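Slr0280 protein (Synechocystis sp., PDB 5H3K) is of unknown function but carries a phosphodiester glycosidase (NAGPA-type) domain, so it probably acts on a sugar phosphodiester linkage. Local coordinates at residues 368-373 against 490-495; 533-538 against 571-576; 189-194 against 233-238; 151-156 against 167-172; 90-95 against 269-274. All coordinates share one frame; numbering follows the deposited sequence.

Contact 1. Residues 368-373 against 490-495; sequences RGAIAW and EAFNAF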
# COMPACT_ATOMS: atom_id res chain seq x y z
N ARG A 368 19.04 4.19 -9.34
CA ARG A 368 17.66 4.64 -9.37
C ARG A 368 17.26 5.54 -8.22
O ARG A 368 17.88 5.53 -7.15
CB ARG A 368 16.73 3.44 -9.46
CG ARG A 368 16.68 2.93 -10.88
CD ARG A 368 15.86 1.67 -11.05
NE ARG A 368 15.71 1.45 -12.48
CZ ARG A 368 15.04 0.45 -13.05
NH1 ARG A 368 14.45 -0.49 -12.31
NH2 ARG A 368 14.97 0.40 -14.37
N GLY A 369 16.21 6.33 -8.46
CA GLY A 369 15.65 7.23 -7.46
C GLY A 369 15.32 6.51 -6.17
O GLY A 369 14.85 5.36 -6.18
N ALA A 370 15.58 7.18 -5.04
CA ALA A 370 15.36 6.61 -3.72
C ALA A 370 15.06 7.70 -2.71
O ALA A 370 15.48 8.85 -2.87
CB ALA A 370 16.59 5.78 -3.27
N ILE A 371 14.34 7.31 -1.66
CA ILE A 371 14.10 8.16 -0.49
C ILE A 371 14.71 7.50 0.74
O ILE A 371 14.70 6.28 0.86
CB ILE A 371 12.58 8.42 -0.29
CG1 ILE A 371 12.33 9.47 0.80
CG2 ILE A 371 11.81 7.12 0.02
CD1 ILE A 371 10.84 9.73 1.08
N ALA A 372 15.27 8.29 1.66
CA ALA A 372 15.75 7.74 2.92
C ALA A 372 15.30 8.65 4.04
O ALA A 372 15.05 9.83 3.81
CB ALA A 372 17.28 7.59 2.91
N TRP A 373 15.20 8.11 5.25
CA TRP A 373 14.67 8.89 6.36
C TRP A 373 15.10 8.35 7.71
O TRP A 373 15.59 7.22 7.80
CB TRP A 373 13.13 8.92 6.31
CG TRP A 373 12.47 7.60 6.57
CD1 TRP A 373 12.07 7.11 7.78
CD2 TRP A 373 12.12 6.60 5.60
NE1 TRP A 373 11.51 5.87 7.63
CE2 TRP A 373 11.52 5.54 6.30
CE3 TRP A 373 12.26 6.51 4.21
CZ2 TRP A 373 11.05 4.39 5.66
CZ3 TRP A 373 11.81 5.36 3.57
CH2 TRP A 373 11.21 4.32 4.29
N GLU A 490 26.64 10.82 -0.76
CA GLU A 490 27.09 10.69 0.63
C GLU A 490 26.01 10.90 1.69
O GLU A 490 26.03 10.24 2.74
CB GLU A 490 28.27 11.64 0.87
CG GLU A 490 29.04 11.41 2.18
CD GLU A 490 29.71 10.04 2.27
OE1 GLU A 490 29.92 9.38 1.22
OE2 GLU A 490 30.04 9.62 3.40
N ALA A 491 25.05 11.79 1.43
CA ALA A 491 24.02 12.08 2.42
C ALA A 491 23.19 10.86 2.82
O ALA A 491 22.63 10.82 3.92
CB ALA A 491 23.09 13.20 1.95
N PHE A 492 23.11 9.86 1.95
CA PHE A 492 22.32 8.67 2.24
C PHE A 492 22.90 7.89 3.41
O PHE A 492 22.17 7.18 4.11
CB PHE A 492 22.19 7.77 1.01
CG PHE A 492 21.01 8.13 0.13
CD1 PHE A 492 19.76 7.59 0.38
CD2 PHE A 492 21.17 8.99 -0.95
CE1 PHE A 492 18.66 7.91 -0.43
CE2 PHE A 492 20.09 9.32 -1.77
CZ PHE A 492 18.83 8.78 -1.50
N ASN A 493 24.20 8.02 3.65
CA ASN A 493 24.83 7.29 4.75
C ASN A 493 24.32 7.69 6.14
O ASN A 493 24.50 6.96 7.12
CB ASN A 493 26.34 7.41 4.67
CG ASN A 493 26.88 6.79 3.41
OD1 ASN A 493 26.88 5.56 3.26
ND2 ASN A 493 27.33 7.63 2.48
N ALA A 494 23.67 8.84 6.22
CA ALA A 494 23.13 9.31 7.49
C ALA A 494 21.82 8.64 7.87
O ALA A 494 21.40 8.70 9.03
CB ALA A 494 22.95 10.83 7.46
N PHE A 495 21.15 8.00 6.90
CA PHE A 495 19.77 7.56 7.15
C PHE A 495 19.64 6.05 7.28
O PHE A 495 20.08 5.31 6.40
CB PHE A 495 18.83 8.09 6.05
CG PHE A 495 18.79 9.59 5.97
CD1 PHE A 495 17.91 10.32 6.75
CD2 PHE A 495 19.67 10.29 5.14
CE1 PHE A 495 17.87 11.73 6.68
CE2 PHE A 495 19.66 11.69 5.07
CZ PHE A 495 18.75 12.41 5.84
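A 3-10 segment, residues 490-494, lies in the loop between strands 481-488 and 497-500 of the phosphodiester glycosidase region and presses Phe492 against strand 369-373 of the same mixed sheet, with Phe495 just beyond it. The tight part centres on Ala372, whose CB is 3.5 Å from Phe492 CD1 and 3.5 Å from Phe495 CB. Ala370 also points its methyl at the loop, with CB 4.1 Å from Phe492 CE1, while Phe492 CZ comes edge-on to Ala370 O at 3.6 Å. Leu384 and Trp355 add further apolar cover to Phe492. An alanine in place of Phe492 would remove the ring that meets both strand alanines and would probably loosen the seating of the loop on the sheet. On the outer side, Glu490, Ala491 and Ala494 are exposed, and polar groups bond within the loop and back to Arg486 and Ser487 of strand 481-488: Asn493 ND2 turns to Glu490 O at 2.9 Å, sharing that carbonyl with Asn493 N. Phe495, with CG anti to its carbonyl carbon (chi1 -60°), sets its ring edge beside the Trp373 backbone, CD1 lying 3.6 Å from Trp373 C, while Ala372 O stands over one face of the ring, offset toward the rim.

Contact 2. Residues 533-538 against 571-576; sequences AIAVDR and VNALNL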
# COMPACT_ATOMS: atom_id res chain seq x y z
N ALA A 533 3.37 7.27 -5.53
CA ALA A 533 4.54 8.08 -5.23
C ALA A 533 4.66 8.34 -3.74
O ALA A 533 3.68 8.25 -3.00
CB ALA A 533 4.53 9.43 -6.00
N ILE A 534 5.88 8.65 -3.33
CA ILE A 534 6.11 9.24 -2.02
C ILE A 534 6.80 10.59 -2.23
O ILE A 534 7.74 10.70 -3.03
CB ILE A 534 6.93 8.33 -1.06
CG1 ILE A 534 7.13 9.04 0.29
CG2 ILE A 534 8.27 7.91 -1.69
CD1 ILE A 534 7.55 8.10 1.38
N ALA A 535 6.32 11.61 -1.53
CA ALA A 535 6.83 12.95 -1.73
C ALA A 535 6.91 13.68 -0.40
O ALA A 535 6.33 13.24 0.61
CB ALA A 535 5.93 13.72 -2.70
N VAL A 536 7.65 14.78 -0.39
CA VAL A 536 7.58 15.70 0.75
C VAL A 536 7.20 17.09 0.27
O VAL A 536 7.63 17.53 -0.80
CB VAL A 536 8.90 15.73 1.56
CG1 VAL A 536 9.25 14.33 2.06
CG2 VAL A 536 10.04 16.27 0.72
N ASP A 537 6.37 17.78 1.05
CA ASP A 537 5.95 19.15 0.72
C ASP A 537 6.84 20.22 1.36
O ASP A 537 7.89 19.90 1.91
CB ASP A 537 4.47 19.39 1.08
CG ASP A 537 4.19 19.33 2.59
OD1 ASP A 537 5.10 19.51 3.44
OD2 ASP A 537 3.01 19.12 2.94
N ARG A 538 6.40 21.48 1.29
CA ARG A 538 7.13 22.64 1.83
C ARG A 538 7.39 22.53 3.33
O ARG A 538 8.41 23.02 3.83
CB ARG A 538 6.32 23.91 1.56
CG ARG A 538 5.52 23.89 0.26
CD ARG A 538 6.34 24.38 -0.92
NE ARG A 538 5.66 24.16 -2.19
CZ ARG A 538 6.19 24.44 -3.38
NH1 ARG A 538 7.42 24.95 -3.46
NH2 ARG A 538 5.49 24.20 -4.49
N VAL A 571 7.78 19.13 -3.17
CA VAL A 571 9.10 19.72 -3.45
C VAL A 571 10.13 18.66 -3.81
O VAL A 571 11.08 18.94 -4.55
CB VAL A 571 9.61 20.59 -2.28
CG1 VAL A 571 8.58 21.65 -1.94
CG2 VAL A 571 9.89 19.76 -1.06
N ASN A 572 9.97 17.45 -3.29
CA ASN A 572 10.75 16.29 -3.72
C ASN A 572 9.73 15.18 -3.93
O ASN A 572 8.79 15.08 -3.15
CB ASN A 572 11.74 15.86 -2.63
CG ASN A 572 12.83 16.89 -2.36
OD1 ASN A 572 13.45 17.41 -3.27
ND2 ASN A 572 13.07 17.16 -1.08
N ALA A 573 9.89 14.35 -4.97
CA ALA A 573 8.93 13.30 -5.27
C ALA A 573 9.61 12.12 -5.95
O ALA A 573 10.42 12.31 -6.87
CB ALA A 573 7.80 13.84 -6.18
N LEU A 574 9.28 10.92 -5.49
CA LEU A 574 9.82 9.68 -6.02
C LEU A 574 8.68 8.84 -6.56
O LEU A 574 7.70 8.56 -5.84
CB LEU A 574 10.54 8.90 -4.91
CG LEU A 574 10.98 7.47 -5.24
CD1 LEU A 574 12.08 7.51 -6.28
CD2 LEU A 574 11.48 6.80 -3.94
N ASN A 575 8.79 8.45 -7.83
CA ASN A 575 7.85 7.51 -8.42
C ASN A 575 8.07 6.15 -7.80
O ASN A 575 9.21 5.69 -7.69
CB ASN A 575 8.04 7.42 -9.93
CG ASN A 575 6.96 6.57 -10.59
OD1 ASN A 575 5.76 6.90 -10.52
ND2 ASN A 575 7.37 5.46 -11.21
N LEU A 576 6.99 5.53 -7.33
CA LEU A 576 7.05 4.17 -6.79
C LEU A 576 6.49 3.25 -7.87
O LEU A 576 6.07 3.73 -8.94
CB LEU A 576 6.22 4.08 -5.50
CG LEU A 576 6.72 4.95 -4.32
CD1 LEU A 576 5.75 4.95 -3.11
CD2 LEU A 576 8.11 4.53 -3.88
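Strands 533-536 and 572-576 are adjacent, antiparallel interior strands of an eight-stranded sheet. Paired backbone bonds tie Ile534 to Leu574, and at the far end Val571 and Asn572 both face Val536 in a classic beta bulge, where Val571 N reaches Val536 O at 2.9 Å. Ile534 holds CG1 anti to its backbone N (chi1 179°), which leaves CG2 to meet Leu576 CD2 at 4.0 Å. Leu576 has CG anti to its carbonyl carbon (chi1 -63°), so that CD1 lies 3.6 Å from Ala533 C. An alanine at Leu576 would remove CG and both methyls and probably leave the backbone at Ala533, and Ile534 CG2, less well packed. Val536 and Asn572 run side by side, Val536 CG2 3.6 Å from Asn572 ND2, while Asn572 OD1 accepts from Gln508 N. At the bulge, Val571 CG1, anti to its carbonyl carbon, stands over one face of the Arg538 guanidinium, whose chain bends at chi2. On the opposite sheet face Ala535 CB meets Ala573 CB at 4.0 Å, and Leu565 of helix 558-567 covers Ala533 and Ala573. Backbone bonds thus set the register, while apolar contacts bury the alanines, Ile534, Leu574 and Leu576 and leave the bulge end more open.

Contact 3. Residues 189-194 against 233-238; sequences TINASS and GASSKV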
# COMPACT_ATOMS: atom_id res chain seq x y z
N THR A 189 -23.40 -5.07 -3.09
CA THR A 189 -24.00 -6.08 -2.23
C THR A 189 -24.74 -5.35 -1.13
O THR A 189 -24.18 -4.46 -0.48
CB THR A 189 -22.93 -7.01 -1.60
OG1 THR A 189 -22.12 -7.58 -2.63
CG2 THR A 189 -23.59 -8.13 -0.80
N ILE A 190 -26.01 -5.71 -0.94
CA ILE A 190 -26.85 -5.09 0.10
C ILE A 190 -27.46 -6.16 0.99
O ILE A 190 -28.01 -7.15 0.50
CB ILE A 190 -28.02 -4.30 -0.51
CG1 ILE A 190 -27.54 -3.41 -1.64
CG2 ILE A 190 -28.73 -3.49 0.57
CD1 ILE A 190 -28.22 -3.73 -2.94
N ASN A 191 -27.38 -5.96 2.30
CA ASN A 191 -28.00 -6.87 3.24
C ASN A 191 -29.49 -6.53 3.36
O ASN A 191 -29.96 -6.09 4.41
CB ASN A 191 -27.31 -6.83 4.61
CG ASN A 191 -27.93 -7.80 5.63
OD1 ASN A 191 -27.93 -7.53 6.84
ND2 ASN A 191 -28.46 -8.93 5.15
N ALA A 192 -30.21 -6.70 2.25
CA ALA A 192 -31.65 -6.49 2.20
C ALA A 192 -32.21 -7.54 1.25
O ALA A 192 -31.62 -7.79 0.19
CB ALA A 192 -31.99 -5.10 1.68
N SER A 193 -33.33 -8.15 1.61
CA SER A 193 -33.91 -9.22 0.81
C SER A 193 -34.76 -8.62 -0.29
O SER A 193 -35.28 -7.52 -0.15
CB SER A 193 -34.77 -10.13 1.69
OG SER A 193 -35.88 -9.42 2.22
N SER A 194 -34.88 -9.33 -1.41
CA SER A 194 -35.73 -8.87 -2.50
C SER A 194 -36.86 -9.86 -2.77
O SER A 194 -36.64 -10.90 -3.38
CB SER A 194 -34.92 -8.66 -3.78
OG SER A 194 -35.79 -8.44 -4.88
N GLY A 233 -30.62 -14.96 -0.56
CA GLY A 233 -31.25 -15.17 0.74
C GLY A 233 -31.69 -13.86 1.37
O GLY A 233 -32.53 -13.15 0.82
N ALA A 234 -31.10 -13.53 2.52
CA ALA A 234 -31.46 -12.31 3.22
C ALA A 234 -30.76 -11.08 2.61
O ALA A 234 -30.97 -9.94 3.04
CB ALA A 234 -31.15 -12.44 4.70
N SER A 235 -29.94 -11.33 1.59
CA SER A 235 -29.21 -10.27 0.91
C SER A 235 -29.51 -10.25 -0.59
O SER A 235 -30.15 -11.16 -1.13
CB SER A 235 -27.71 -10.43 1.13
OG SER A 235 -27.39 -10.21 2.49
N SER A 236 -29.05 -9.20 -1.25
CA SER A 236 -29.22 -9.06 -2.68
C SER A 236 -27.96 -8.43 -3.27
O SER A 236 -27.23 -7.70 -2.58
CB SER A 236 -30.44 -8.19 -2.99
OG SER A 236 -31.59 -8.69 -2.33
N LYS A 237 -27.69 -8.74 -4.53
CA LYS A 237 -26.58 -8.12 -5.24
C LYS A 237 -27.09 -7.47 -6.50
O LYS A 237 -27.94 -8.04 -7.19
CB LYS A 237 -25.51 -9.17 -5.57
CG LYS A 237 -24.87 -9.77 -4.33
CD LYS A 237 -23.71 -10.68 -4.68
CE LYS A 237 -23.23 -11.41 -3.43
NZ LYS A 237 -21.94 -12.11 -3.64
N VAL A 238 -26.58 -6.29 -6.81
CA VAL A 238 -26.89 -5.64 -8.07
C VAL A 238 -25.62 -5.62 -8.92
O VAL A 238 -24.65 -4.93 -8.58
CB VAL A 238 -27.41 -4.22 -7.88
CG1 VAL A 238 -27.92 -3.66 -9.22
CG2 VAL A 238 -28.53 -4.19 -6.84
O HOH W 1 -20.17 -9.65 -2.18
O HOH W 2 -32.80 -11.27 -1.99
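Strands 185-190 and 235-241 run antiparallel at the centre of a four-stranded sheet, and their last regular pair here is Ile190 with Ser236. Its two bonds are nearly straight: Ile190 N to Ser236 O is 2.9 Å, and Ser236 N to Ile190 O is also 2.9 Å, each donor lying close to the C=O axis. Past this pair segment 189-194 folds through an inverse gamma turn centred on Asn191, with a weak bond from Ala192 N back to Ile190 O. The turn brings Ala192 O over the other strand, where Ser236 OG, anti to its own carbonyl carbon (chi1 -53°), donates to it at 2.7 Å in the carbonyl plane. Asn191, with CG anti to its backbone N (chi1 -179°), extends ND2 to Ser235 OG at 3.1 Å, and that hydroxyl is also bonded to Asp59 OD2. On the face shared by Thr189 and Lys237 the two side chains lie side by side, Thr189 OG1 3.9 Å from Lys237 CG, and a water joins OG1 to the lysine NZ, the latter bond weak. On the opposite face Ile190 CD1 crosses Val238 CG2 at 3.9 Å. Beyond the last regular pair, polar side chains and water thus carry the contact: the Ser236 hydroxyl serves Ala192 O and a second water joins Ser194 N to Ser235 O, while the Asn191 amide bonds a side-chain hydroxyl.

Contact 4. Residues 151-156 against 167-172; sequences AQILTV and VVLELS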
# COMPACT_ATOMS: atom_id res chain seq x y z
N ALA A 151 -34.29 -5.30 6.54
CA ALA A 151 -34.58 -4.47 5.36
C ALA A 151 -35.00 -5.33 4.18
O ALA A 151 -34.50 -6.44 4.00
CB ALA A 151 -33.35 -3.63 4.99
N GLN A 152 -35.92 -4.79 3.38
CA GLN A 152 -36.34 -5.42 2.14
C GLN A 152 -36.30 -4.38 1.04
O GLN A 152 -36.59 -3.20 1.28
CB GLN A 152 -37.77 -5.93 2.27
CG GLN A 152 -38.06 -6.71 3.53
CD GLN A 152 -39.55 -6.99 3.69
OE1 GLN A 152 -40.22 -6.37 4.52
NE2 GLN A 152 -40.07 -7.92 2.90
N ILE A 153 -35.95 -4.82 -0.17
CA ILE A 153 -35.97 -3.95 -1.33
C ILE A 153 -37.39 -3.92 -1.88
O ILE A 153 -37.92 -4.95 -2.28
CB ILE A 153 -35.00 -4.45 -2.41
CG1 ILE A 153 -33.58 -4.53 -1.84
CG2 ILE A 153 -35.05 -3.53 -3.63
CD1 ILE A 153 -32.57 -5.15 -2.81
N LEU A 154 -38.00 -2.74 -1.91
CA LEU A 154 -39.41 -2.62 -2.31
C LEU A 154 -39.58 -2.35 -3.80
O LEU A 154 -40.45 -2.94 -4.45
CB LEU A 154 -40.10 -1.53 -1.48
CG LEU A 154 -39.93 -1.73 0.04
CD1 LEU A 154 -40.46 -0.52 0.82
CD2 LEU A 154 -40.61 -3.02 0.49
N THR A 155 -38.77 -1.45 -4.35
CA THR A 155 -38.79 -1.19 -5.79
C THR A 155 -37.37 -0.94 -6.30
O THR A 155 -36.48 -0.58 -5.53
CB THR A 155 -39.64 0.06 -6.14
OG1 THR A 155 -39.12 1.20 -5.46
CG2 THR A 155 -41.10 -0.14 -5.73
N VAL A 156 -37.18 -1.12 -7.60
CA VAL A 156 -35.94 -0.75 -8.26
C VAL A 156 -36.30 0.12 -9.46
O VAL A 156 -37.09 -0.31 -10.31
CB VAL A 156 -35.14 -1.99 -8.72
CG1 VAL A 156 -33.84 -1.56 -9.39
CG2 VAL A 156 -34.84 -2.90 -7.56
N VAL A 167 -29.51 4.29 -10.51
CA VAL A 167 -30.40 3.22 -10.10
C VAL A 167 -30.79 3.48 -8.65
O VAL A 167 -29.93 3.75 -7.81
CB VAL A 167 -29.73 1.84 -10.22
CG1 VAL A 167 -30.65 0.74 -9.71
CG2 VAL A 167 -29.33 1.59 -11.67
N VAL A 168 -32.08 3.41 -8.35
CA VAL A 168 -32.54 3.67 -6.99
C VAL A 168 -33.23 2.44 -6.42
O VAL A 168 -34.18 1.91 -7.01
CB VAL A 168 -33.51 4.88 -6.95
CG1 VAL A 168 -34.09 5.05 -5.55
CG2 VAL A 168 -32.80 6.15 -7.40
N LEU A 169 -32.73 1.95 -5.29
CA LEU A 169 -33.41 0.88 -4.57
C LEU A 169 -34.17 1.49 -3.40
O LEU A 169 -33.54 1.98 -2.45
CB LEU A 169 -32.41 -0.13 -4.01
CG LEU A 169 -31.76 -1.19 -4.89
CD1 LEU A 169 -31.56 -0.73 -6.30
CD2 LEU A 169 -30.42 -1.52 -4.27
N GLU A 170 -35.50 1.46 -3.45
CA GLU A 170 -36.30 1.84 -2.28
C GLU A 170 -36.30 0.70 -1.26
O GLU A 170 -36.52 -0.47 -1.62
CB GLU A 170 -37.74 2.22 -2.65
CG GLU A 170 -38.59 2.55 -1.41
CD GLU A 170 -39.97 3.11 -1.73
OE1 GLU A 170 -40.14 3.67 -2.84
OE2 GLU A 170 -40.87 3.01 -0.87
N LEU A 171 -36.02 1.02 -0.00
CA LEU A 171 -35.85 0.01 1.03
C LEU A 171 -36.86 0.21 2.16
O LEU A 171 -37.28 1.33 2.42
CB LEU A 171 -34.45 0.10 1.62
CG LEU A 171 -33.30 0.03 0.62
CD1 LEU A 171 -31.97 0.31 1.33
CD2 LEU A 171 -33.29 -1.34 -0.03
N SER A 172 -37.20 -0.87 2.86
CA SER A 172 -38.11 -0.78 4.00
C SER A 172 -37.41 -0.29 5.27
O SER A 172 -38.04 0.30 6.16
CB SER A 172 -38.77 -2.13 4.27
OG SER A 172 -37.80 -3.07 4.67
O HOH W 3 -39.02 -4.84 6.24
O HOH W 4 -36.77 2.66 -6.46
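Four direct hydrogen bonds join the two segments. At one end Ser172 and Gln152 bond twice: Gln152 N gives to Ser172 OG at 2.9 Å, and Ser172 N gives to Gln152 O at 2.9 Å. The hydroxyl reaches there because OG sits between the backbone N and carbonyl carbon of Ser172 (chi1 65°). Further along, Leu154 N meets Glu170 O at 2.7 Å in the carbonyl plane, whereas Glu170 N approaches Thr155 O from 26° above its plane at 3.1 Å. Leu154, whose N and following residue's O both bond Glu170, leaves extended geometry (psi -43°). The buried Thr155 N finds no partner. Water supplements these bonds: one molecule donates to Gln152 OE1 and accepts from Ser172 OG, while another links Thr155 OG1 to Val168 O. Apolar packing occupies the face that carries Ile153, Val156, Leu169 and Leu171. There Ile153 and Leu171 lie side by side, with Ile153 CG1 3.7 Å from Leu171 CD2, and Val156 CG1 touches Leu169 CD1 at 3.9 Å and Val167 CG1 at 3.9 Å. The side chains of Thr155 and Glu170 also run alongside each other, Thr155 OG1 resting 3.3 Å from Glu170 CB. All this belongs to the beta hairpin of strands 153-161 and 164-171, whose first strand forms one border of a four-stranded antiparallel sheet.

Contact 5. Residues 90-95 against 269-274; sequences GLDLLD and PVKTIN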
# COMPACT_ATOMS: atom_id res chain seq x y z
N GLY A 90 -21.25 0.88 4.55
CA GLY A 90 -21.74 1.94 3.69
C GLY A 90 -21.89 3.30 4.36
O GLY A 90 -22.61 4.15 3.85
N LEU A 91 -21.21 3.51 5.48
CA LEU A 91 -21.23 4.84 6.11
C LEU A 91 -20.53 5.87 5.24
O LEU A 91 -19.39 5.66 4.82
CB LEU A 91 -20.51 4.82 7.46
CG LEU A 91 -20.92 3.91 8.60
CD1 LEU A 91 -20.30 4.41 9.91
CD2 LEU A 91 -22.43 3.77 8.73
N ASP A 92 -21.19 6.99 4.97
CA ASP A 92 -20.53 8.08 4.25
C ASP A 92 -19.79 8.90 5.29
O ASP A 92 -20.41 9.48 6.18
CB ASP A 92 -21.58 8.95 3.53
CG ASP A 92 -20.96 10.01 2.60
OD1 ASP A 92 -19.73 9.99 2.36
OD2 ASP A 92 -21.73 10.86 2.08
N LEU A 93 -18.46 8.90 5.23
CA LEU A 93 -17.64 9.72 6.14
C LEU A 93 -17.52 11.14 5.58
O LEU A 93 -16.88 11.35 4.55
CB LEU A 93 -16.24 9.12 6.33
CG LEU A 93 -16.19 7.64 6.73
CD1 LEU A 93 -14.77 7.21 7.05
CD2 LEU A 93 -17.09 7.37 7.91
N LEU A 94 -18.13 12.10 6.27
CA LEU A 94 -18.11 13.49 5.83
C LEU A 94 -16.87 14.23 6.35
O LEU A 94 -16.29 13.83 7.37
CB LEU A 94 -19.37 14.21 6.33
CG LEU A 94 -20.68 13.44 6.13
CD1 LEU A 94 -21.86 14.24 6.69
CD2 LEU A 94 -20.88 13.13 4.67
N ASP A 95 -16.48 15.30 5.65
CA ASP A 95 -15.34 16.11 6.07
C ASP A 95 -15.49 16.49 7.54
O ASP A 95 -16.56 16.93 7.98
CB ASP A 95 -15.21 17.36 5.20
CG ASP A 95 -14.82 17.05 3.76
OD1 ASP A 95 -14.79 15.86 3.37
OD2 ASP A 95 -14.55 18.00 3.02
N PRO A 269 -16.17 11.23 -5.10
CA PRO A 269 -16.26 12.65 -4.73
C PRO A 269 -15.11 13.09 -3.81
O PRO A 269 -14.45 12.23 -3.22
CB PRO A 269 -17.60 12.75 -4.01
CG PRO A 269 -17.92 11.35 -3.58
CD PRO A 269 -17.32 10.46 -4.61
N VAL A 270 -14.89 14.40 -3.70
CA VAL A 270 -13.79 14.91 -2.88
C VAL A 270 -14.07 14.69 -1.41
O VAL A 270 -15.22 14.64 -0.98
CB VAL A 270 -13.50 16.39 -3.14
CG1 VAL A 270 -13.40 16.65 -4.64
CG2 VAL A 270 -14.56 17.26 -2.52
N LYS A 271 -13.01 14.52 -0.63
CA LYS A 271 -13.14 14.25 0.79
C LYS A 271 -11.86 14.70 1.49
O LYS A 271 -10.77 14.58 0.92
CB LYS A 271 -13.37 12.75 1.03
CG LYS A 271 -13.76 12.40 2.48
CD LYS A 271 -13.69 10.89 2.76
CE LYS A 271 -14.67 10.08 1.89
NZ LYS A 271 -16.07 10.57 2.02
N THR A 272 -11.99 15.24 2.69
CA THR A 272 -10.82 15.54 3.52
C THR A 272 -11.10 15.08 4.94
O THR A 272 -12.00 15.60 5.59
CB THR A 272 -10.44 17.04 3.49
OG1 THR A 272 -10.15 17.45 2.14
CG2 THR A 272 -9.21 17.32 4.36
N ILE A 273 -10.35 14.08 5.40
CA ILE A 273 -10.54 13.53 6.73
C ILE A 273 -9.29 13.76 7.57
O ILE A 273 -8.20 13.26 7.24
CB ILE A 273 -10.86 12.01 6.72
CG1 ILE A 273 -12.15 11.71 5.94
CG2 ILE A 273 -10.98 11.50 8.15
CD1 ILE A 273 -13.44 12.25 6.58
N ASN A 274 -9.44 14.53 8.65
CA ASN A 274 -8.39 14.60 9.65
C ASN A 274 -8.48 13.34 10.50
O ASN A 274 -9.41 13.16 11.30
CB ASN A 274 -8.52 15.88 10.48
CG ASN A 274 -8.48 17.14 9.62
OD1 ASN A 274 -7.59 17.31 8.79
ND2 ASN A 274 -9.47 18.01 9.81
O HOH W 5 -17.62 8.16 2.43
O HOH W 6 -12.73 17.93 1.10
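Lys271 starts extended, with CG anti to its backbone N, and then bends twice, at chi3 (-62°) and chi4 (-54°), so that its ammonium folds down onto segment 90-95. NZ there donates to Leu93 O at 2.8 Å, in the carbonyl plane. Asp92, its CG also anti to the backbone N, runs antiparallel alongside the lysine and forms a long salt bridge, Asp92 OD1 to Lys271 NZ 3.7 Å. A water links this group by donating to Asp92 OD1 while accepting from Leu93 N and Lys271 NZ. The contact joins two sheets of the fold: strand 92-93 pairs with strand 101-105 in the N-terminal mixed sheet, and strand 271-276 is an outermost strand of the eight-stranded sheet. Asp95 carries the second polar link, with CG anti to its carbonyl carbon and OD1 taking Thr272 N at 2.9 Å from 60° above the carboxylate plane. Its other oxygen, OD2, accepts from a water that also bonds Thr272 OG1. Between these polar ends Ile273 inserts CD1 beside the turning backbone, 3.4 Å from Leu94 O and 4.2 Å from Leu93 CB. Leu94 O is in turn bonded by Gln102 NE2, and Trp281 packs against both Lys271 and Ile273.

Contacts 1 and 2 are the buried ones, and they touch: Ile371 and Gly369 of the first pack on Ile534 and Leu574 of the second, bringing the eleven-stranded and eight-stranded sheets together. Contacts 3 and 4, only partly buried and far from that core, also meet, their centres about 10 Å apart; Ser193 probably bonds the backbone of both Ala151 and Ile153, and Ile190 packs on Leu169. Contact 5, likewise partly buried, reaches the same eight-stranded sheet as contact 2, but at an edge strand rather than on interior strands. Chemistry follows place: contact 1 is held by packing alone, contact 2 by backbone bonds plus apolar side chains, whereas hydroxyls, charges and bridging waters enter in contacts 3, 4 and 5.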